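Long-range contacts in methyltransferase (Streptomyces avermitilis, PDB 3GIW), which probably catalyses S-adenosylmethionine-dependent methyl transfer with a Rossmann-like fold that binds S-adenosyl-L-homocysteine, its acceptor substrate being unknown: residues A[197-202]-A[267-272]; A[29-34]-A[54-59]. One frame throughout, in Å; residues are numbered along the deposited sequence. Where two conformers were deposited one is given.

Contact 1. Residues A[197-202]-A[267-272]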
loop_
_atom_site.group_PDB
_atom_site.type_symbol
_atom_site.label_atom_id
_atom_site.label_comp_id
_atom_site.label_asym_id
_atom_site.label_seq_id
_atom_site.Cartn_x
_atom_site.Cartn_y
_atom_site.Cartn_z
ATOM N N ALA A 197 -7.352 1.166 5.330
ATOM C CA ALA A 197 -6.286 2.184 5.183
ATOM C C ALA A 197 -5.800 2.101 3.735
ATOM O O ALA A 197 -5.425 1.013 3.271
ATOM C CB ALA A 197 -5.117 1.949 6.136
HETATM N N MSE A 198 -5.754 3.239 3.060
HETATM C CA MSE A 198 -5.320 3.289 1.680
HETATM C C MSE A 198 -4.457 4.501 1.378
HETATM O O MSE A 198 -4.619 5.571 1.923
HETATM C CB MSE A 198 -6.518 3.354 0.717
HETATM C CG MSE A 198 -7.555 2.225 0.897
HETATM SE SE MSE A 198 -8.928 2.319 -0.492
HETATM C CE MSE A 198 -7.818 1.867 -2.004
ATOM N N SER A 199 -3.570 4.338 0.400
ATOM C CA SER A 199 -2.984 5.489 -0.314
ATOM C C SER A 199 -3.400 5.369 -1.781
ATOM O O SER A 199 -3.311 4.265 -2.389
ATOM C CB SER A 199 -1.489 5.625 -0.123
ATOM O OG SER A 199 -0.785 4.547 -0.664
ATOM N N ILE A 200 -3.837 6.482 -2.367
ATOM C CA ILE A 200 -4.466 6.544 -3.673
ATOM C C ILE A 200 -3.788 7.614 -4.553
ATOM O O ILE A 200 -3.736 8.796 -4.185
ATOM C CB ILE A 200 -5.974 6.890 -3.502
ATOM C CG1 ILE A 200 -6.695 5.796 -2.681
ATOM C CG2 ILE A 200 -6.711 7.050 -4.845
ATOM C CD1 ILE A 200 -8.102 6.148 -2.195
ATOM N N GLY A 201 -3.278 7.184 -5.709
ATOM C CA GLY A 201 -2.532 8.089 -6.594
ATOM C C GLY A 201 -3.456 9.143 -7.220
ATOM O O GLY A 201 -4.634 8.856 -7.567
ATOM N N THR A 202 -2.959 10.373 -7.326
ATOM C CA THR A 202 -3.697 11.506 -7.891
ATOM C C THR A 202 -2.763 12.383 -8.750
ATOM O O THR A 202 -1.585 12.490 -8.443
ATOM C CB THR A 202 -4.345 12.375 -6.800
ATOM O OG1 THR A 202 -5.011 13.497 -7.403
ATOM C CG2 THR A 202 -3.309 12.873 -5.784
ATOM N N ILE A 267 3.919 15.655 -3.964
ATOM C CA ILE A 267 3.232 14.517 -3.335
ATOM C C ILE A 267 2.004 14.195 -4.209
ATOM O O ILE A 267 1.141 15.058 -4.389
ATOM C CB ILE A 267 2.816 14.864 -1.854
ATOM C CG1 ILE A 267 4.039 15.167 -0.993
ATOM C CG2 ILE A 267 1.933 13.736 -1.247
ATOM C CD1 ILE A 267 4.994 13.984 -0.809
ATOM N N ALA A 268 1.907 12.970 -4.695
ATOM C CA ALA A 268 0.815 12.567 -5.592
ATOM C C ALA A 268 0.022 11.393 -5.009
ATOM O O ALA A 268 -0.514 10.572 -5.776
ATOM C CB ALA A 268 1.344 12.234 -7.031
HETATM N N MSE A 269 -0.031 11.273 -3.674
HETATM C CA MSE A 269 -0.851 10.275 -2.988
HETATM C C MSE A 269 -1.761 10.948 -2.008
HETATM O O MSE A 269 -1.297 11.734 -1.187
HETATM C CB MSE A 269 -0.058 9.295 -2.111
HETATM C CG MSE A 269 0.741 8.308 -2.737
HETATM SE SE MSE A 269 -0.165 7.008 -3.828
HETATM C CE MSE A 269 1.428 5.978 -3.963
ATOM N N TYR A 270 -3.036 10.599 -2.054
ATOM C CA TYR A 270 -3.946 10.776 -0.925
ATOM C C TYR A 270 -3.778 9.615 0.039
ATOM O O TYR A 270 -3.538 8.479 -0.388
ATOM C CB TYR A 270 -5.400 10.808 -1.384
ATOM C CG TYR A 270 -5.802 12.041 -2.139
ATOM C CD1 TYR A 270 -5.771 13.296 -1.553
ATOM C CD2 TYR A 270 -6.272 11.951 -3.445
ATOM C CE1 TYR A 270 -6.175 14.418 -2.237
ATOM C CE2 TYR A 270 -6.674 13.095 -4.150
ATOM C CZ TYR A 270 -6.610 14.321 -3.539
ATOM O OH TYR A 270 -7.001 15.500 -4.175
ATOM N N GLY A 271 -3.936 9.875 1.321
ATOM C CA GLY A 271 -4.013 8.835 2.344
ATOM C C GLY A 271 -5.226 9.003 3.224
ATOM O O GLY A 271 -5.716 10.105 3.425
ATOM N N ALA A 272 -5.747 7.858 3.691
ATOM C CA ALA A 272 -6.908 7.850 4.554
ATOM C C ALA A 272 -7.037 6.541 5.303
ATOM O O ALA A 272 -6.597 5.483 4.823
ATOM C CB ALA A 272 -8.204 8.091 3.718
#

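Contact 2. Residues A[29-34]-A[54-59]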
loop_
_atom_site.group_PDB
_atom_site.type_symbol
_atom_site.label_atom_id
_atom_site.label_comp_id
_atom_site.label_asym_id
_atom_site.label_seq_id
_atom_site.Cartn_x
_atom_site.Cartn_y
_atom_site.Cartn_z
ATOM N N ASP A 29 11.152 0.159 -5.189
ATOM C CA ASP A 29 12.308 -0.161 -4.381
ATOM C C ASP A 29 13.582 0.541 -4.867
ATOM O O ASP A 29 14.346 1.055 -4.051
ATOM C CB ASP A 29 12.526 -1.682 -4.313
ATOM C CG ASP A 29 13.374 -2.107 -3.136
ATOM O OD1 ASP A 29 13.005 -1.796 -1.995
ATOM O OD2 ASP A 29 14.393 -2.774 -3.363
ATOM N N TYR A 30 13.807 0.548 -6.175
ATOM C CA TYR A 30 14.939 1.275 -6.775
ATOM C C TYR A 30 14.922 2.732 -6.308
ATOM O O TYR A 30 15.918 3.250 -5.779
ATOM C CB TYR A 30 14.895 1.189 -8.300
ATOM C CG TYR A 30 15.839 2.160 -8.954
ATOM C CD1 TYR A 30 17.210 2.022 -8.808
ATOM C CD2 TYR A 30 15.364 3.235 -9.691
ATOM C CE1 TYR A 30 18.078 2.906 -9.388
ATOM C CE2 TYR A 30 16.208 4.134 -10.287
ATOM C CZ TYR A 30 17.585 3.966 -10.135
ATOM O OH TYR A 30 18.479 4.872 -10.708
ATOM N N ILE A 31 13.779 3.392 -6.474
ATOM C CA ILE A 31 13.689 4.822 -6.162
ATOM C C ILE A 31 13.892 5.123 -4.671
ATOM O O ILE A 31 14.506 6.132 -4.372
ATOM C CB ILE A 31 12.356 5.392 -6.700
ATOM C CG1 ILE A 31 12.304 5.372 -8.230
ATOM C CG2 ILE A 31 12.019 6.799 -6.089
ATOM C CD1 ILE A 31 13.278 6.320 -8.983
ATOM N N ILE A 32 13.403 4.283 -3.756
ATOM C CA ILE A 32 13.535 4.531 -2.321
ATOM C C ILE A 32 14.861 4.005 -1.736
ATOM O O ILE A 32 15.064 4.079 -0.510
ATOM C CB ILE A 32 12.336 4.063 -1.458
ATOM C CG1 ILE A 32 12.225 2.548 -1.407
ATOM C CG2 ILE A 32 11.035 4.745 -1.940
ATOM C CD1 ILE A 32 11.259 2.048 -0.368
ATOM N N GLY A 33 15.748 3.475 -2.583
ATOM C CA GLY A 33 17.123 3.137 -2.169
ATOM C C GLY A 33 17.388 1.677 -1.860
ATOM O O GLY A 33 18.430 1.359 -1.275
ATOM N N GLY A 34 16.458 0.791 -2.194
ATOM C CA GLY A 34 16.669 -0.644 -1.990
ATOM C C GLY A 34 17.489 -1.252 -3.107
ATOM O O GLY A 34 17.982 -0.557 -4.020
ATOM N N ALA A 54 10.508 15.204 -8.228
ATOM C CA ALA A 54 9.995 14.846 -6.899
ATOM C C ALA A 54 9.620 13.383 -6.721
ATOM O O ALA A 54 9.238 12.988 -5.606
ATOM C CB ALA A 54 8.785 15.734 -6.481
ATOM N N LEU A 55 9.725 12.566 -7.772
ATOM C CA LEU A 55 9.328 11.153 -7.631
ATOM C C LEU A 55 9.860 10.470 -6.335
ATOM O O LEU A 55 9.094 9.795 -5.629
ATOM C CB LEU A 55 9.632 10.335 -8.913
ATOM C CG LEU A 55 9.161 8.890 -8.888
ATOM C CD1 LEU A 55 7.648 8.804 -8.861
ATOM C CD2 LEU A 55 9.755 8.131 -10.084
ATOM N N PRO A 56 11.165 10.610 -6.020
ATOM C CA PRO A 56 11.661 9.969 -4.771
ATOM C C PRO A 56 11.043 10.547 -3.495
ATOM O O PRO A 56 10.893 9.833 -2.531
ATOM C CB PRO A 56 13.185 10.155 -4.815
ATOM C CG PRO A 56 13.497 10.661 -6.227
ATOM C CD PRO A 56 12.235 11.251 -6.801
ATOM N N VAL A 57 10.752 11.854 -3.469
ATOM C CA VAL A 57 10.118 12.487 -2.307
ATOM C C VAL A 57 8.720 11.879 -2.129
ATOM O O VAL A 57 8.331 11.487 -1.031
ATOM C CB VAL A 57 10.057 14.032 -2.504
ATOM C CG1 VAL A 57 9.134 14.676 -1.486
ATOM C CG2 VAL A 57 11.489 14.646 -2.413
ATOM N N HIS A 58 7.995 11.756 -3.232
ATOM C CA HIS A 58 6.664 11.120 -3.240
ATOM C C HIS A 58 6.695 9.670 -2.729
ATOM O O HIS A 58 5.910 9.273 -1.862
ATOM C CB HIS A 58 6.093 11.234 -4.681
ATOM C CG HIS A 58 5.014 10.258 -5.046
ATOM N ND1 HIS A 58 3.670 10.500 -4.809
ATOM C CD2 HIS A 58 5.081 9.086 -5.720
ATOM C CE1 HIS A 58 2.980 9.484 -5.294
ATOM N NE2 HIS A 58 3.802 8.603 -5.832
HETATM N N MSE A 59 7.635 8.873 -3.230
HETATM C CA MSE A 59 7.673 7.452 -2.891
HETATM C C MSE A 59 8.123 7.278 -1.423
HETATM O O MSE A 59 7.541 6.466 -0.692
HETATM C CB MSE A 59 8.528 6.701 -3.925
HETATM C CG MSE A 59 7.833 6.584 -5.271
HETATM SE SE MSE A 59 8.785 5.504 -6.510
HETATM C CE MSE A 59 7.289 4.927 -7.594
#

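Contact 1. Residues A[197-202]-A[267-272]
I200 and Y270 face each other as a hydrogen-bonded antiparallel pair, linking strand 195-201 to strand 269-275 in the mixed seven-stranded sheet of a class I methyltransferase. The strand order 3-2-1-4-5-7-6 puts the reversed seventh strand beside the fifth, the arrangement that sets this fold apart from the all-parallel Rossmann sheet, and the local axes run at 161° to one another. M198 N to A272 O is 3.0 Å, and I200 N to Y270 O is 2.8 Å; the return bonds run from A272 N to M198 O and from Y270 N to I200 O. Beyond the last strand pair T202 N still donates to A268 O at 2.9 Å, but from 42° above the carbonyl plane.

The Y270 side chain starts with CB, 3.8 Å from I200 O. Its CG lies anti to its own carbonyl carbon (chi1 -71°), and further out, Y270 CE2 comes to 3.6 Å from T202 CB. T202 CG2 sits over a face of the Y270 ring in a CH-pi contact, 4.2 Å from its centroid, the two side chains crossing at about a right angle. At the tip, OH hydrogen-bonds E204, while the ring of H229 meets that of Y270 edge-to-face. T202 OG1 is satisfied by R227 O and E204 N.

S199 and M269 point to the sheet's other face, where helix 55-75 packs. S199 OG bonds N62 OD1, probably helping to position a residue that binds S-adenosyl-L-homocysteine, and also A168 N. The bent chain of M269, a selenomethionine, brings SE to 4.1 Å from S199 OG and 3.6 Å from G201 N, whose own hydrogen bond goes to H171 ND1.

Contact 2. Residues A[29-34]-A[54-59]
I31, on the last turn of helix 24-31, meets P56, M59 and L55 in the first turns of helix 55-75, and its two branches divide the work. I31 CG2, anti to the backbone N, drives toward the other backbone: it lies 3.5 Å from P56 CA, tighter than usual for two carbons, and 3.8 Å from P56 CB. The other branch ends in I31 CD1, 4.1 Å from L55 CD2, the two side chains crossing at about a right angle. In the conformer of selenomethionine M59 given here, SE also approaches I31 CG2 to 3.5 Å, but a second conformer was deposited and this contact may not hold in both. Beside it, I32 CG2 reaches 3.7 Å from M59 CB.

An alanine at I31 would remove both branches and would probably open a gap between the helices, with L55 CD2 and the P56 ring losing their partners across it.

In the second shell, helix 39-51 touches I31 through S49 and L55 through M48 and S49. The helix carrying I31 ends in a Schellman motif: G33 has positive phi (100°), and G34 N bonds D29 O at 2.8 Å while G33 N bonds Y30 O. D29 OD2 in turn accepts from D36 N. I32 lies near Y28 and R63, both binders of S-adenosyl-L-homocysteine, so the contact borders the cofactor site.

No hydrogen bond joins the two segments; with aliphatic carbons and a selenium alone in contact, their association depends on shape and burial, without a directional bond to fix its register.

Overall arrangement
From the N terminus the chain first meets contact 2, where the end of helix 24-31 returns to the start of helix 55-75 and closes a loop containing helix 39-51. The chain then builds the parallel strands from 81-85 to 163-167, and contact 1 opens on strand 195-201. That contact closes a second loop, holding helices 207-219 and 229-234 and strand 240-248, by bringing strand 269-275 alongside strand 195-201. The two are in series, neither nested nor crossed, yet they touch: A268 N lies 3.0 Å from H58 ND1, a probable hydrogen bond, and M269 CG packs on H58 CE1. Helix 55-75 thereby ties the N-terminal helices to the antiparallel side of the sheet.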